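Local coordinates for tail fiber protein (Acinetobacter phage AM24, PDB 5W5P) that probably serves as a trimeric phage tailspike that recognises, and may degrade, the capsular polysaccharide of its bacterial host during adsorption, at residues P304-I309 / A323-V328; M496-Q501 / V599-T604; V173-N178 / S218-G223. One frame throughout, in Å; residues are numbered along the deposited sequence.

Interaction 1: residues P304-I309 / A323-V328; sequences PAVNVI and AKLGAV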
# COMPACT_ATOMS: atom_id res chain seq x y z
N PRO A 304 -10.40 2.46 21.27
CA PRO A 304 -9.10 1.80 21.12
C PRO A 304 -7.95 2.65 21.65
O PRO A 304 -8.17 3.74 22.18
CB PRO A 304 -8.98 1.64 19.61
CG PRO A 304 -9.60 2.92 19.10
CD PRO A 304 -10.70 3.30 20.09
N ALA A 305 -6.73 2.13 21.51
CA ALA A 305 -5.53 2.94 21.70
C ALA A 305 -5.08 3.61 20.41
O ALA A 305 -4.58 4.74 20.45
CB ALA A 305 -4.39 2.08 22.25
N VAL A 306 -5.27 2.95 19.27
CA VAL A 306 -4.81 3.44 17.97
C VAL A 306 -5.99 3.44 17.01
O VAL A 306 -6.56 2.38 16.72
CB VAL A 306 -3.66 2.58 17.41
CG1 VAL A 306 -3.11 3.21 16.14
CG2 VAL A 306 -2.57 2.39 18.45
N ASN A 307 -6.35 4.62 16.52
CA ASN A 307 -7.38 4.77 15.49
C ASN A 307 -6.66 4.87 14.15
O ASN A 307 -6.22 5.95 13.75
CB ASN A 307 -8.24 6.00 15.75
CG ASN A 307 -9.29 5.76 16.83
OD1 ASN A 307 -9.04 5.96 18.02
ND2 ASN A 307 -10.48 5.33 16.42
N VAL A 308 -6.54 3.73 13.46
CA VAL A 308 -5.83 3.58 12.19
C VAL A 308 -4.33 3.75 12.37
O VAL A 308 -3.84 4.81 12.79
CB VAL A 308 -6.35 4.56 11.11
CG1 VAL A 308 -5.66 4.29 9.78
CG2 VAL A 308 -7.84 4.43 10.97
N ILE A 309 -3.58 2.70 12.04
CA ILE A 309 -2.13 2.78 11.88
C ILE A 309 -1.76 1.98 10.64
O ILE A 309 -2.35 0.93 10.37
CB ILE A 309 -1.38 2.28 13.13
CG1 ILE A 309 0.14 2.40 12.94
CG2 ILE A 309 -1.75 0.84 13.46
CD1 ILE A 309 0.93 2.16 14.19
N ALA A 323 6.67 -2.72 17.05
CA ALA A 323 5.42 -2.03 17.38
C ALA A 323 4.79 -2.72 18.59
O ALA A 323 4.36 -3.87 18.49
CB ALA A 323 4.47 -2.02 16.20
N LYS A 324 4.73 -2.01 19.71
CA LYS A 324 4.04 -2.50 20.89
C LYS A 324 2.81 -1.58 20.99
O LYS A 324 2.88 -0.45 21.49
CB LYS A 324 4.92 -2.45 22.14
CG LYS A 324 4.17 -2.62 23.47
CD LYS A 324 5.06 -2.58 24.74
CE LYS A 324 4.53 -3.54 25.79
NZ LYS A 324 3.34 -2.92 26.44
N LEU A 325 1.69 -2.06 20.46
CA LEU A 325 0.47 -1.28 20.36
C LEU A 325 -0.59 -1.79 21.33
O LEU A 325 -0.59 -2.96 21.73
CB LEU A 325 -0.08 -1.33 18.93
CG LEU A 325 0.92 -0.96 17.84
CD1 LEU A 325 0.31 -1.11 16.44
CD2 LEU A 325 1.45 0.46 18.04
N GLY A 326 -1.50 -0.88 21.68
CA GLY A 326 -2.70 -1.23 22.42
C GLY A 326 -3.77 -1.76 21.49
O GLY A 326 -3.49 -2.39 20.46
N ALA A 327 -5.03 -1.53 21.86
CA ALA A 327 -6.13 -1.84 20.97
C ALA A 327 -6.01 -1.04 19.68
O ALA A 327 -5.85 0.19 19.72
CB ALA A 327 -7.47 -1.55 21.66
N VAL A 328 -6.08 -1.73 18.55
CA VAL A 328 -5.91 -1.12 17.23
C VAL A 328 -7.16 -1.38 16.41
O VAL A 328 -7.55 -2.53 16.21
CB VAL A 328 -4.67 -1.67 16.51
CG1 VAL A 328 -4.55 -1.07 15.09
CG2 VAL A 328 -3.40 -1.41 17.32

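Interaction 2: residues M496-Q501 / V599-T604; sequences MNIFMQ and VFSSTT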
# COMPACT_ATOMS: atom_id res chain seq x y z
N MSE A 496 -23.28 -32.66 -4.41
CA MSE A 496 -24.25 -31.85 -5.13
C MSE A 496 -25.43 -31.46 -4.25
O MSE A 496 -26.07 -32.32 -3.64
CB MSE A 496 -24.76 -32.59 -6.36
CG MSE A 496 -23.83 -32.60 -7.55
SE MSE A 496 -24.63 -33.53 -9.08
CE MSE A 496 -25.66 -32.07 -9.85
N ASN A 497 -25.72 -30.17 -4.18
CA ASN A 497 -26.91 -29.64 -3.53
C ASN A 497 -27.83 -29.13 -4.63
O ASN A 497 -27.58 -28.06 -5.20
CB ASN A 497 -26.56 -28.55 -2.53
CG ASN A 497 -27.75 -28.12 -1.68
OD1 ASN A 497 -27.99 -28.68 -0.60
ND2 ASN A 497 -28.51 -27.14 -2.17
N ILE A 498 -28.88 -29.89 -4.94
CA ILE A 498 -29.78 -29.57 -6.05
C ILE A 498 -31.07 -29.02 -5.44
O ILE A 498 -31.98 -29.77 -5.08
CB ILE A 498 -30.03 -30.78 -6.94
CG1 ILE A 498 -28.71 -31.45 -7.33
CG2 ILE A 498 -30.83 -30.38 -8.18
CD1 ILE A 498 -28.88 -32.79 -8.00
N PHE A 499 -31.15 -27.70 -5.33
CA PHE A 499 -32.36 -27.03 -4.86
C PHE A 499 -33.35 -26.97 -6.03
O PHE A 499 -33.12 -26.24 -7.00
CB PHE A 499 -32.04 -25.64 -4.32
CG PHE A 499 -33.26 -24.85 -3.90
CD1 PHE A 499 -34.38 -25.49 -3.40
CD2 PHE A 499 -33.27 -23.47 -3.99
CE1 PHE A 499 -35.50 -24.76 -3.01
CE2 PHE A 499 -34.38 -22.75 -3.60
CZ PHE A 499 -35.49 -23.39 -3.11
N MSE A 500 -34.44 -27.72 -5.93
CA MSE A 500 -35.43 -27.75 -6.99
C MSE A 500 -36.67 -26.96 -6.62
O MSE A 500 -37.28 -27.19 -5.57
CB MSE A 500 -35.82 -29.19 -7.32
CG MSE A 500 -34.67 -30.10 -7.69
SE MSE A 500 -35.07 -31.99 -7.35
CE MSE A 500 -34.79 -32.00 -5.42
N GLN A 501 -37.04 -26.02 -7.49
CA GLN A 501 -38.26 -25.24 -7.33
C GLN A 501 -39.21 -25.63 -8.46
O GLN A 501 -38.92 -25.37 -9.63
CB GLN A 501 -37.95 -23.74 -7.36
CG GLN A 501 -37.22 -23.26 -6.11
CD GLN A 501 -36.78 -21.81 -6.20
OE1 GLN A 501 -36.03 -21.42 -7.10
NE2 GLN A 501 -37.24 -20.99 -5.25
N VAL A 599 -39.20 -28.00 -13.55
CA VAL A 599 -38.38 -28.06 -12.35
C VAL A 599 -37.21 -27.11 -12.57
O VAL A 599 -36.39 -27.32 -13.48
CB VAL A 599 -37.90 -29.49 -12.05
CG1 VAL A 599 -36.86 -29.48 -10.94
CG2 VAL A 599 -39.09 -30.36 -11.68
N PHE A 600 -37.14 -26.05 -11.76
CA PHE A 600 -36.05 -25.08 -11.81
C PHE A 600 -35.05 -25.44 -10.72
O PHE A 600 -35.35 -25.34 -9.52
CB PHE A 600 -36.58 -23.66 -11.63
CG PHE A 600 -35.60 -22.60 -12.03
CD1 PHE A 600 -35.21 -22.46 -13.35
CD2 PHE A 600 -35.08 -21.73 -11.08
CE1 PHE A 600 -34.30 -21.47 -13.71
CE2 PHE A 600 -34.18 -20.74 -11.44
CZ PHE A 600 -33.79 -20.61 -12.75
N SER A 601 -33.85 -25.86 -11.11
CA SER A 601 -32.88 -26.41 -10.19
C SER A 601 -31.72 -25.44 -10.00
O SER A 601 -31.06 -25.06 -10.97
CB SER A 601 -32.37 -27.76 -10.69
OG SER A 601 -33.42 -28.72 -10.71
N SER A 602 -31.48 -25.04 -8.75
CA SER A 602 -30.31 -24.24 -8.37
C SER A 602 -29.29 -25.20 -7.78
O SER A 602 -29.35 -25.55 -6.60
CB SER A 602 -30.70 -23.16 -7.36
OG SER A 602 -31.53 -22.18 -7.95
N THR A 603 -28.33 -25.64 -8.60
CA THR A 603 -27.35 -26.63 -8.19
C THR A 603 -26.09 -25.96 -7.68
O THR A 603 -25.53 -25.09 -8.35
CB THR A 603 -26.99 -27.56 -9.36
OG1 THR A 603 -28.17 -28.22 -9.83
CG2 THR A 603 -25.99 -28.59 -8.90
N THR A 604 -25.65 -26.35 -6.49
CA THR A 604 -24.38 -25.90 -5.92
C THR A 604 -23.52 -27.12 -5.63
O THR A 604 -23.95 -28.02 -4.91
CB THR A 604 -24.59 -25.08 -4.64
OG1 THR A 604 -25.38 -23.92 -4.94
CG2 THR A 604 -23.25 -24.63 -4.08
O HOH W 1 -34.18 -23.23 -7.96

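Interaction 3: residues V173-N178 / S218-G223; sequences VWVYSN and SVVVNG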
# COMPACT_ATOMS: atom_id res chain seq x y z
N VAL A 173 21.85 18.40 13.66
CA VAL A 173 21.26 19.02 14.84
C VAL A 173 21.39 18.03 15.99
O VAL A 173 20.76 16.96 15.96
CB VAL A 173 19.80 19.42 14.62
CG1 VAL A 173 19.19 19.97 15.92
CG2 VAL A 173 19.68 20.43 13.50
N TRP A 174 22.21 18.36 16.98
CA TRP A 174 22.24 17.60 18.22
C TRP A 174 21.02 17.95 19.06
O TRP A 174 20.74 19.12 19.30
CB TRP A 174 23.51 17.90 19.01
CG TRP A 174 24.77 17.45 18.34
CD1 TRP A 174 25.61 18.22 17.59
CD2 TRP A 174 25.34 16.14 18.38
NE1 TRP A 174 26.67 17.47 17.15
CE2 TRP A 174 26.53 16.19 17.62
CE3 TRP A 174 24.97 14.94 18.98
CZ2 TRP A 174 27.35 15.08 17.45
CZ3 TRP A 174 25.79 13.83 18.81
CH2 TRP A 174 26.96 13.91 18.05
N VAL A 175 20.30 16.92 19.50
CA VAL A 175 19.01 17.10 20.17
C VAL A 175 19.17 16.77 21.65
O VAL A 175 19.72 15.72 22.00
CB VAL A 175 17.93 16.22 19.53
CG1 VAL A 175 16.57 16.55 20.13
CG2 VAL A 175 17.92 16.42 18.02
N TYR A 176 18.68 17.66 22.51
CA TYR A 176 18.69 17.47 23.96
C TYR A 176 17.34 17.94 24.49
O TYR A 176 17.15 19.13 24.78
CB TYR A 176 19.85 18.22 24.62
CG TYR A 176 21.21 17.65 24.31
CD1 TYR A 176 21.90 18.03 23.18
CD2 TYR A 176 21.79 16.72 25.16
CE1 TYR A 176 23.15 17.51 22.89
CE2 TYR A 176 23.04 16.19 24.88
CZ TYR A 176 23.71 16.59 23.75
OH TYR A 176 24.96 16.07 23.46
N SER A 177 16.39 17.01 24.61
CA SER A 177 15.06 17.36 25.09
C SER A 177 14.32 16.10 25.49
O SER A 177 14.33 15.10 24.76
CB SER A 177 14.27 18.11 24.01
OG SER A 177 12.94 18.36 24.45
N ASN A 178 13.68 16.15 26.66
CA ASN A 178 12.83 15.07 27.13
C ASN A 178 11.42 15.14 26.56
O ASN A 178 10.67 14.16 26.69
CB ASN A 178 12.76 15.09 28.66
CG ASN A 178 12.33 13.76 29.25
OD1 ASN A 178 12.39 12.72 28.59
ND2 ASN A 178 11.90 13.78 30.51
N SER A 218 16.65 12.69 23.97
CA SER A 218 16.57 13.48 22.75
C SER A 218 15.27 13.15 22.03
O SER A 218 15.09 12.03 21.55
CB SER A 218 17.77 13.21 21.83
OG SER A 218 17.95 11.82 21.62
N VAL A 219 14.38 14.12 21.95
CA VAL A 219 13.10 13.99 21.25
C VAL A 219 13.01 15.14 20.26
O VAL A 219 13.30 16.29 20.60
CB VAL A 219 11.91 14.02 22.23
CG1 VAL A 219 10.59 14.05 21.46
CG2 VAL A 219 11.98 12.82 23.19
N VAL A 220 12.62 14.82 19.02
CA VAL A 220 12.62 15.82 17.94
C VAL A 220 11.28 16.54 17.90
O VAL A 220 11.23 17.77 18.00
CB VAL A 220 12.94 15.18 16.58
CG1 VAL A 220 13.00 16.24 15.49
CG2 VAL A 220 14.24 14.40 16.65
N VAL A 221 10.19 15.79 17.78
CA VAL A 221 8.85 16.35 17.63
C VAL A 221 8.06 16.09 18.90
O VAL A 221 7.97 14.94 19.36
CB VAL A 221 8.13 15.77 16.40
CG1 VAL A 221 6.65 16.14 16.42
CG2 VAL A 221 8.79 16.26 15.11
N ASN A 222 7.49 17.14 19.47
CA ASN A 222 6.54 17.02 20.57
C ASN A 222 5.17 16.73 19.98
O ASN A 222 4.50 17.63 19.48
CB ASN A 222 6.51 18.30 21.41
CG ASN A 222 5.74 18.12 22.71
OD1 ASN A 222 4.78 17.35 22.78
ND2 ASN A 222 6.15 18.85 23.74
N GLY A 223 4.76 15.46 20.02
CA GLY A 223 3.50 15.06 19.44
C GLY A 223 2.27 15.50 20.21
O GLY A 223 1.16 15.35 19.69

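Interaction 1: residues P304-I309 / A323-V328
Ala327 O is gripped by two successive amides of 304-309. Ala305 N donates to it over 2.8 Å, through a bent N-H...O angle of 135°. Val306 N donates over 2.9 Å and lies nearly on the extension of the C=O bond, with a C=O...N angle of 168°. The first donor is instead tilted somewhat from the carbonyl plane, so two N-H groups fit round one buried oxygen. Pro304, which follows a cis peptide bond, closes over the same oxygen with its CB 3.5 Å from Ala327 O. Beside it the methyl of Ala305 lies 3.7 Å from Gly326 CA, where the second segment has no side chain. One step on, Val306 and Val328 form a parallel bridge and point the same way, with Val306 CB 4.0 Å from Val328 CG2. This geometry is consistent with the right-handed parallel beta-helix of phage tailspikes: the chain turns a corner at Asn307, 308-309 pairs with other coils of the helix, and 323-325 belongs to another face. Ile309 packs in the apolar interior against Leu325 and Val328. Its CB is the branch point. Ile309 CG2 meets Val328 CG1 at 3.8 Å, as the two side chains cross obliquely. The same methyl touches Leu325 CD1 at 4.1 Å. The other branch, CG1, is anti to the backbone N (chi1 -179°) and carries CD1 to the end of the chain, where Ile309 CD1 meets Leu325 CD1 tip to tip at 4.0 Å. Val296 and Leu298 of strand 294-298, the former against Ile309 and the latter against Val306 and Leu325, continue this apolar interior. At the subunit interface, Asn307 packs on Tyr337 of the second subunit, and Asn307 OD1 accepts a hydrogen bond from Arg278.

Interaction 2: residues M496-Q501 / V599-T604
An antiparallel pair of neighbouring strands in the five-stranded sheet of the C-terminal domain is formed here, the segment axes running at 156° to each other. Six backbone hydrogen bonds join the hydrogen-bonded pairs Asn497-Thr604, Phe499-Ser602 and Gln501-Phe600. The central pair is uneven: Ser602 N reaches Phe499 O at 2.7 Å within the carbonyl plane, whereas Phe499 N approaches Ser602 O at 3.1 Å from above its plane, 51° out of it. Between these pairs, Ile498-Thr603 and Met500-Ser601 turn their side chains to the other face, where Met496, Met500 and Val599 pack on strand 470-477. There Met496, a selenomethionine bent at its third torsion, lays CE 3.6 Å from Thr603 CG2. Ile498 runs alongside Thr603, with CG2 also against Ser601 CB. For Met500, likewise a selenomethionine, chi1 -56° sets CG anti to the carbonyl carbon, on the side of Ser601, 3.5 Å from Ser601 OG. Met500 CB rests on Val599 CG1 at 3.8 Å. Ser601 OG is satisfied by Val473 O, across on strand 470-477. On the face of Asn497, Phe499 and Gln501, one water is hydrogen-bonded to three groups. Gln501 OE1 is 2.7 Å from this water, Phe600 O 2.9 Å, and Ser602 OG is also 2.9 Å from it. The Gln501 amide lies beside the Phe600 ring, OE1 at the ring edge near CD2 and close to the ring plane. The amide also bonds Gln522 and Ser612 of the third subunit, while Asn497 OD1 bonds Lys516 of its own chain and Asn497 ND2 Thr493 of the third subunit. That water cannot donate fully to every nearby acceptor, so its hydrogens probably alternate. Thus the Met500 face is mainly apolar, while that of Asn497 mixes amides, water and aromatic rings at the third subunit.

Interaction 3: residues V173-N178 / S218-G223
The flat groups that meet between Val175 and the pair Ser218-Val219 are peptide units, touched mainly over their faces. Val175 CG1 stands above the plane of the Val219 carbonyl, 3.3 Å from Val219 O and almost directly over that oxygen. With chi1 at -173° this methyl is anti to the backbone N, which directs it to the second segment. In return, Ser218 CB lies over a face of the Val175 carbonyl, 3.2 Å from Val175 O, a tight approach. The two side chains also touch at their bases, Val175 CB to Ser218 CB being 3.8 Å. The Ser177 carbonyl is surrounded differently. Val219 N is 3.0 Å from Ser177 O and lies near the carbonyl plane, while Ser218 CA and Val219 CG2 come in obliquely from opposite sides of that plane. Val219 CG2 is 3.6 Å from Ser177 O and also meets Asn178 O, which accepts a hydrogen bond from Arg244. Ser177 OG is turned to its own turn, bonding the amides of Thr179 and Gly180. Val175 and Val220 both pack on Phe210 of strand 209-211, so the contact continues into an apolar interior. A strand end meeting a chain that turns a corner at Val220, with 172-175 paired in parallel with 144-147 and 209-211, and 219-222 with 241-244, is characteristic of a parallel beta-helix, consistent with the tailspike family.

Overall arrangement
From the N terminus, interaction 3 closes first, across 39 intervening residues, and ties strand 172-175 to strand 219-222. Interaction 1 follows with a shorter loop of 13 residues, joining strands 306-310 and 321-328. Strands 219-222 and 321-328 belong to the same parallel sheet, consistent with contacts between faces of one beta-helix at two levels, their centres about 23 Å apart. Interaction 2 closes last, over 97 residues, within the C-terminal antiparallel domain; its centre is about 47 Å from that of interaction 1 and 69 Å from that of interaction 3. The three loops run in series, and none nests or crosses.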